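Long-range contacts in tyrosinase (PDB 6JU8), which probably hydroxylates L-tyrosine and oxidises L-dopa to L-dopaquinone with molecular oxygen at a dinuclear copper centre, a reaction of melanin biosynthesis: residues D27-L31 against Q42-F46; M122-I126 against W138-A142. The protein carries 1 engineered substitution. All blocks are in the same frame, centred on the assembly; numbering follows the deposited sequence.

Contact 1. Residues D27-L31 against Q42-F46; sequences DDWYL and QLTLF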
loop_
_atom_site.group_PDB
_atom_site.type_symbol
_atom_site.label_atom_id
_atom_site.label_comp_id
_atom_site.label_asym_id
_atom_site.label_seq_id
_atom_site.Cartn_x
_atom_site.Cartn_y
_atom_site.Cartn_z
ATOM N N ASP A 27 8.033 -0.554 18.603
ATOM C CA ASP A 27 7.898 0.895 18.387
ATOM C C ASP A 27 8.864 1.622 19.313
ATOM O O ASP A 27 9.538 2.576 18.889
ATOM C CB ASP A 27 6.463 1.347 18.598
ATOM C CG ASP A 27 5.591 1.195 17.378
ATOM O OD1 ASP A 27 6.043 0.743 16.300
ATOM O OD2 ASP A 27 4.392 1.534 17.504
ATOM N N ASP A 28 8.949 1.201 20.588
ATOM C CA ASP A 28 9.915 1.822 21.488
ATOM C C ASP A 28 11.317 1.690 20.908
ATOM O O ASP A 28 12.124 2.627 20.915
ATOM C CB ASP A 28 9.901 1.196 22.887
ATOM C CG ASP A 28 8.640 1.437 23.685
ATOM O OD1 ASP A 28 7.822 2.293 23.281
ATOM O OD2 ASP A 28 8.465 0.731 24.715
ATOM N N TRP A 29 11.626 0.487 20.445
ATOM C CA TRP A 29 12.960 0.202 19.917
ATOM C C TRP A 29 13.254 1.035 18.685
ATOM O O TRP A 29 14.347 1.603 18.574
ATOM C CB TRP A 29 13.030 -1.286 19.595
ATOM C CG TRP A 29 14.285 -1.769 18.971
ATOM C CD1 TRP A 29 15.481 -2.072 19.549
ATOM C CD2 TRP A 29 14.444 -2.056 17.567
ATOM N NE1 TRP A 29 16.378 -2.507 18.602
ATOM C CE2 TRP A 29 15.773 -2.504 17.369
ATOM C CE3 TRP A 29 13.586 -1.949 16.477
ATOM C CZ2 TRP A 29 16.244 -2.851 16.107
ATOM C CZ3 TRP A 29 14.039 -2.290 15.221
ATOM C CH2 TRP A 29 15.369 -2.740 15.059
ATOM N N TYR A 30 12.296 1.150 17.768
ATOM C CA TYR A 30 12.515 1.948 16.567
ATOM C C TYR A 30 12.773 3.397 16.961
ATOM O O TYR A 30 13.683 4.033 16.418
ATOM C CB TYR A 30 11.317 1.825 15.595
ATOM C CG TYR A 30 11.596 2.667 14.349
ATOM C CD1 TYR A 30 12.543 2.232 13.430
ATOM C CD2 TYR A 30 10.974 3.884 14.130
ATOM C CE1 TYR A 30 12.847 2.951 12.287
ATOM C CE2 TYR A 30 11.285 4.621 12.994
ATOM C CZ TYR A 30 12.210 4.156 12.089
ATOM O OH TYR A 30 12.551 4.882 10.967
ATOM N N LEU A 31 12.010 3.925 17.920
ATOM C CA LEU A 31 12.241 5.329 18.303
ATOM C C LEU A 31 13.562 5.466 19.032
ATOM O O LEU A 31 14.255 6.469 18.836
ATOM C CB LEU A 31 11.070 5.831 19.168
ATOM C CG LEU A 31 9.715 5.818 18.440
ATOM C CD1 LEU A 31 8.576 6.181 19.371
ATOM C CD2 LEU A 31 9.714 6.732 17.221
ATOM N N GLN A 42 21.654 -1.465 15.990
ATOM C CA GLN A 42 20.765 -2.639 16.008
ATOM C C GLN A 42 19.800 -2.626 14.838
ATOM O O GLN A 42 19.502 -3.673 14.238
ATOM C CB GLN A 42 19.983 -2.742 17.323
ATOM C CG GLN A 42 20.840 -3.209 18.493
ATOM C CD GLN A 42 20.034 -3.374 19.760
ATOM O OE1 GLN A 42 18.827 -3.561 19.707
ATOM N NE2 GLN A 42 20.703 -3.406 20.899
ATOM N N LEU A 43 19.262 -1.449 14.481
ATOM C CA LEU A 43 18.368 -1.381 13.324
ATOM C C LEU A 43 19.077 -1.806 12.045
ATOM O O LEU A 43 18.541 -2.558 11.205
ATOM C CB LEU A 43 17.813 0.035 13.159
ATOM C CG LEU A 43 16.941 0.291 11.926
ATOM C CD1 LEU A 43 15.678 -0.566 11.964
ATOM C CD2 LEU A 43 16.551 1.765 11.849
ATOM N N THR A 44 20.317 -1.335 11.878
ATOM C CA THR A 44 21.090 -1.761 10.709
ATOM C C THR A 44 21.344 -3.260 10.711
ATOM O O THR A 44 21.172 -3.947 9.700
ATOM C CB THR A 44 22.420 -0.994 10.691
ATOM O OG1 THR A 44 22.170 0.412 10.551
ATOM C CG2 THR A 44 23.302 -1.395 9.498
ATOM N N LEU A 45 21.737 -3.814 11.859
ATOM C CA LEU A 45 21.989 -5.250 11.959
ATOM C C LEU A 45 20.745 -6.053 11.597
ATOM O O LEU A 45 20.785 -7.063 10.891
ATOM C CB LEU A 45 22.431 -5.564 13.394
ATOM C CG LEU A 45 23.871 -5.192 13.767
ATOM C CD1 LEU A 45 24.092 -5.440 15.260
ATOM C CD2 LEU A 45 24.871 -5.928 12.874
ATOM N N PHE A 46 19.584 -5.610 12.121
ATOM C CA PHE A 46 18.362 -6.378 11.916
ATOM C C PHE A 46 17.969 -6.301 10.443
ATOM O O PHE A 46 17.680 -7.315 9.802
ATOM C CB PHE A 46 17.264 -5.883 12.848
ATOM C CG PHE A 46 15.978 -6.657 12.937
ATOM C CD1 PHE A 46 15.778 -7.888 12.338
ATOM C CD2 PHE A 46 14.899 -6.097 13.651
ATOM C CE1 PHE A 46 14.566 -8.583 12.432
ATOM C CE2 PHE A 46 13.710 -6.796 13.775
ATOM C CZ PHE A 46 13.534 -8.037 13.182
#

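Contact 2. Residues M122-I126 against W138-A142; sequences MLDFI and WENEA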
loop_
_atom_site.group_PDB
_atom_site.type_symbol
_atom_site.label_atom_id
_atom_site.label_comp_id
_atom_site.label_asym_id
_atom_site.label_seq_id
_atom_site.Cartn_x
_atom_site.Cartn_y
_atom_site.Cartn_z
ATOM N N MET A 122 23.641 -11.730 11.806
ATOM C CA MET A 122 24.227 -10.449 12.234
ATOM C C MET A 122 25.721 -10.579 12.465
ATOM O O MET A 122 26.519 -9.736 12.072
ATOM C CB MET A 122 23.607 -9.979 13.555
ATOM C CG MET A 122 22.163 -9.497 13.439
ATOM S SD MET A 122 21.578 -8.975 15.065
ATOM C CE MET A 122 20.026 -8.204 14.586
ATOM N N LEU A 123 26.125 -11.670 13.111
ATOM C CA LEU A 123 27.558 -11.887 13.306
ATOM C C LEU A 123 28.300 -11.981 11.987
ATOM O O LEU A 123 29.425 -11.472 11.891
ATOM C CB LEU A 123 27.756 -13.168 14.117
ATOM C CG LEU A 123 27.256 -13.148 15.558
ATOM C CD1 LEU A 123 27.718 -14.423 16.272
ATOM C CD2 LEU A 123 27.716 -11.894 16.285
ATOM N N ASP A 124 27.753 -12.668 10.988
ATOM C CA ASP A 124 28.390 -12.752 9.667
ATOM C C ASP A 124 28.460 -11.372 9.021
ATOM O O ASP A 124 29.469 -11.014 8.399
ATOM C CB ASP A 124 27.617 -13.707 8.746
ATOM C CG ASP A 124 27.664 -15.153 9.173
ATOM O OD1 ASP A 124 28.755 -15.640 9.495
ATOM O OD2 ASP A 124 26.621 -15.843 9.201
ATOM N N PHE A 125 27.394 -10.578 9.136
ATOM C CA PHE A 125 27.408 -9.210 8.605
ATOM C C PHE A 125 28.534 -8.395 9.230
ATOM O O PHE A 125 29.260 -7.690 8.516
ATOM C CB PHE A 125 26.061 -8.525 8.865
ATOM C CG PHE A 125 26.062 -7.071 8.426
ATOM C CD1 PHE A 125 25.795 -6.741 7.109
ATOM C CD2 PHE A 125 26.342 -6.059 9.332
ATOM C CE1 PHE A 125 25.838 -5.418 6.697
ATOM C CE2 PHE A 125 26.379 -4.736 8.923
ATOM C CZ PHE A 125 26.128 -4.424 7.600
ATOM N N ILE A 126 28.701 -8.471 10.540
ATOM C CA ILE A 126 29.750 -7.705 11.232
ATOM C C ILE A 126 31.119 -8.179 10.780
ATOM O O ILE A 126 31.980 -7.345 10.487
ATOM C CB ILE A 126 29.620 -7.864 12.772
ATOM C CG1 ILE A 126 28.345 -7.212 13.287
ATOM C CG2 ILE A 126 30.870 -7.351 13.475
ATOM C CD1 ILE A 126 27.896 -7.634 14.664
ATOM N N TRP A 138 29.977 -3.059 17.446
ATOM C CA TRP A 138 28.932 -3.734 16.671
ATOM C C TRP A 138 28.576 -5.091 17.259
ATOM O O TRP A 138 27.407 -5.500 17.345
ATOM C CB TRP A 138 29.333 -3.846 15.187
ATOM C CG TRP A 138 29.093 -2.547 14.462
ATOM C CD1 TRP A 138 29.817 -1.399 14.632
ATOM C CD2 TRP A 138 28.092 -2.228 13.486
ATOM N NE1 TRP A 138 29.333 -0.396 13.823
ATOM C CE2 TRP A 138 28.269 -0.874 13.107
ATOM C CE3 TRP A 138 27.054 -2.942 12.882
ATOM C CZ2 TRP A 138 27.463 -0.233 12.170
ATOM C CZ3 TRP A 138 26.251 -2.303 11.952
ATOM C CH2 TRP A 138 26.453 -0.956 11.594
ATOM N N GLU A 139 29.602 -5.814 17.705
ATOM C CA GLU A 139 29.374 -7.118 18.326
ATOM C C GLU A 139 28.567 -6.966 19.612
ATOM O O GLU A 139 27.654 -7.763 19.848
ATOM C CB GLU A 139 30.710 -7.837 18.586
ATOM C CG GLU A 139 31.405 -8.334 17.317
ATOM C CD GLU A 139 32.811 -8.824 17.598
ATOM O OE1 GLU A 139 33.124 -8.965 18.802
ATOM O OE2 GLU A 139 33.607 -9.058 16.658
ATOM N N ASN A 140 28.900 -5.967 20.427
ATOM C CA ASN A 140 28.168 -5.678 21.643
ATOM C C ASN A 140 26.687 -5.457 21.358
ATOM O O ASN A 140 25.802 -5.926 22.075
ATOM C CB ASN A 140 28.734 -4.418 22.311
ATOM C CG ASN A 140 27.964 -4.116 23.585
ATOM O OD1 ASN A 140 28.172 -4.801 24.592
ATOM N ND2 ASN A 140 27.083 -3.121 23.548
ATOM N N GLU A 141 26.409 -4.698 20.288
ATOM C CA GLU A 141 25.002 -4.446 19.947
ATOM C C GLU A 141 24.306 -5.703 19.451
ATOM O O GLU A 141 23.153 -5.957 19.815
ATOM C CB GLU A 141 24.914 -3.331 18.913
ATOM C CG GLU A 141 25.360 -1.984 19.438
ATOM C CD GLU A 141 24.346 -1.230 20.254
ATOM O OE1 GLU A 141 23.150 -1.586 20.296
ATOM O OE2 GLU A 141 24.740 -0.224 20.871
ATOM N N ALA A 142 24.954 -6.540 18.645
ATOM C CA ALA A 142 24.332 -7.803 18.263
ATOM C C ALA A 142 24.022 -8.700 19.446
ATOM O O ALA A 142 23.014 -9.418 19.472
ATOM C CB ALA A 142 25.254 -8.581 17.320
#

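Contact 1. Residues D27-L31 against Q42-F46
Two helices near the N-terminus of the tyrosinase chain, 26-34 and 41-55, pack against each other at a steep angle in the buried interior, where Trp29 reaches across to Gln42, Leu43 and Phe46. The segments run at 114° to each other, and their axes come no closer than 11.4 Å. Large side chains bridge that distance. Trp29 carries most of the contact. Its CG lies anti to the backbone N (chi1 177°), which sends the indole out toward helix 41-55. The indole N-H then meets the side-chain carbonyl of Gln42, with NE1 of Trp29 2.9 Å from OE1 of Gln42. The acceptor lies at the ring edge, close to the indole plane. The bond is fairly straight at the hydrogen, 159°. Seen from the amide, the donor is tilted out of the carbonyl plane. The other end of the same amide is held too, because Gln42 NE2 donates to Glu141 of helix 135-144.

The benzo half of the indole packs on the backbone and side chain of Leu43 and on Phe46. Trp29 CZ2 comes to 3.7 Å from the backbone N of Leu43, and Trp29 CH2 lies 3.8 Å from Leu43 CD1. That same CH2 meets the edge of the Phe46 ring, 3.7 Å from CD2 of Phe46. The two rings are inclined to each other. The branches of Leu43 are shared: CD1 goes to Trp29, while CD2 lies 3.9 Å from CE1 of Tyr30. The hydroxyl of Tyr30 bonds to Asp249 of the second subunit, so this helix also faces the dimer partner.

A single hydrogen bond satisfies the buried indole N-H. With the packing at the far end of the ring, it should fix both the reach and the rotation of Trp29.

Contact 2. Residues M122-I126 against W138-A142
Segments 122-126 and 138-142, on helices 103-129 and 135-144, run almost antiparallel, at 172°, and their axes approach to 10.1 Å, with Met122 level with Ala142 and Ile126 with Trp138. Ile126 makes most of the contacts. Its CG1 is anti to the carbonyl carbon (chi1 -67°), and the extended branch carries CD1 to the backbone of the other helix. There CD1 of Ile126 lies 3.5 Å from the carbonyl O of Trp138. It also touches the methyl of Ala142, with CD1 of Ile126 3.9 Å from CB of Ala142. The second branch turns to another neighbour: CG2 of Ile126 sits 4.0 Å from CG of Glu139, so the aliphatic part of that glutamate packs against it.

The pair is a helical hairpin within the common central domain of tyrosinase, away from the copper site. The long helix 103-129, which also bears the copper ligand His107, turns back through a short connection into helix 135-144.

At one flank two aromatic rings meet. CZ3 of Trp138 approaches the edge of the Phe125 ring, 3.9 Å from CE2 of Phe125. The indole also leans on Val130 and Pro184. At the other end the small side chain of Ala142 faces helix 103-129. Its CB is 4.3 Å from SD of Met122, and CD2 of Leu123 lies equally far from that CB. No hydrogen bond joins the two segments. Leu45 of helix 41-55 packs on Ile126, and Phe125 rests on Glu48 of that helix.

How the contacts relate
Helix 41-55 ties the two contacts together. It forms one side of contact 1 and packs against both helices of contact 2, where Leu45 touches Trp138 and Ala142 and the amide of Phe46 lies near the end of Met122. A polar link also joins the contacts. Contact 1 is fully buried, lies about 17 Å from the centre of the chain (centre to centre) and borders the second subunit. Contact 2 is partly buried, at about 23 Å, and no other chain of the assembly touches it. Contact 1 joins steeply angled helices through a hydrogen bond and aromatic packing; contact 2 joins antiparallel helices through apolar packing.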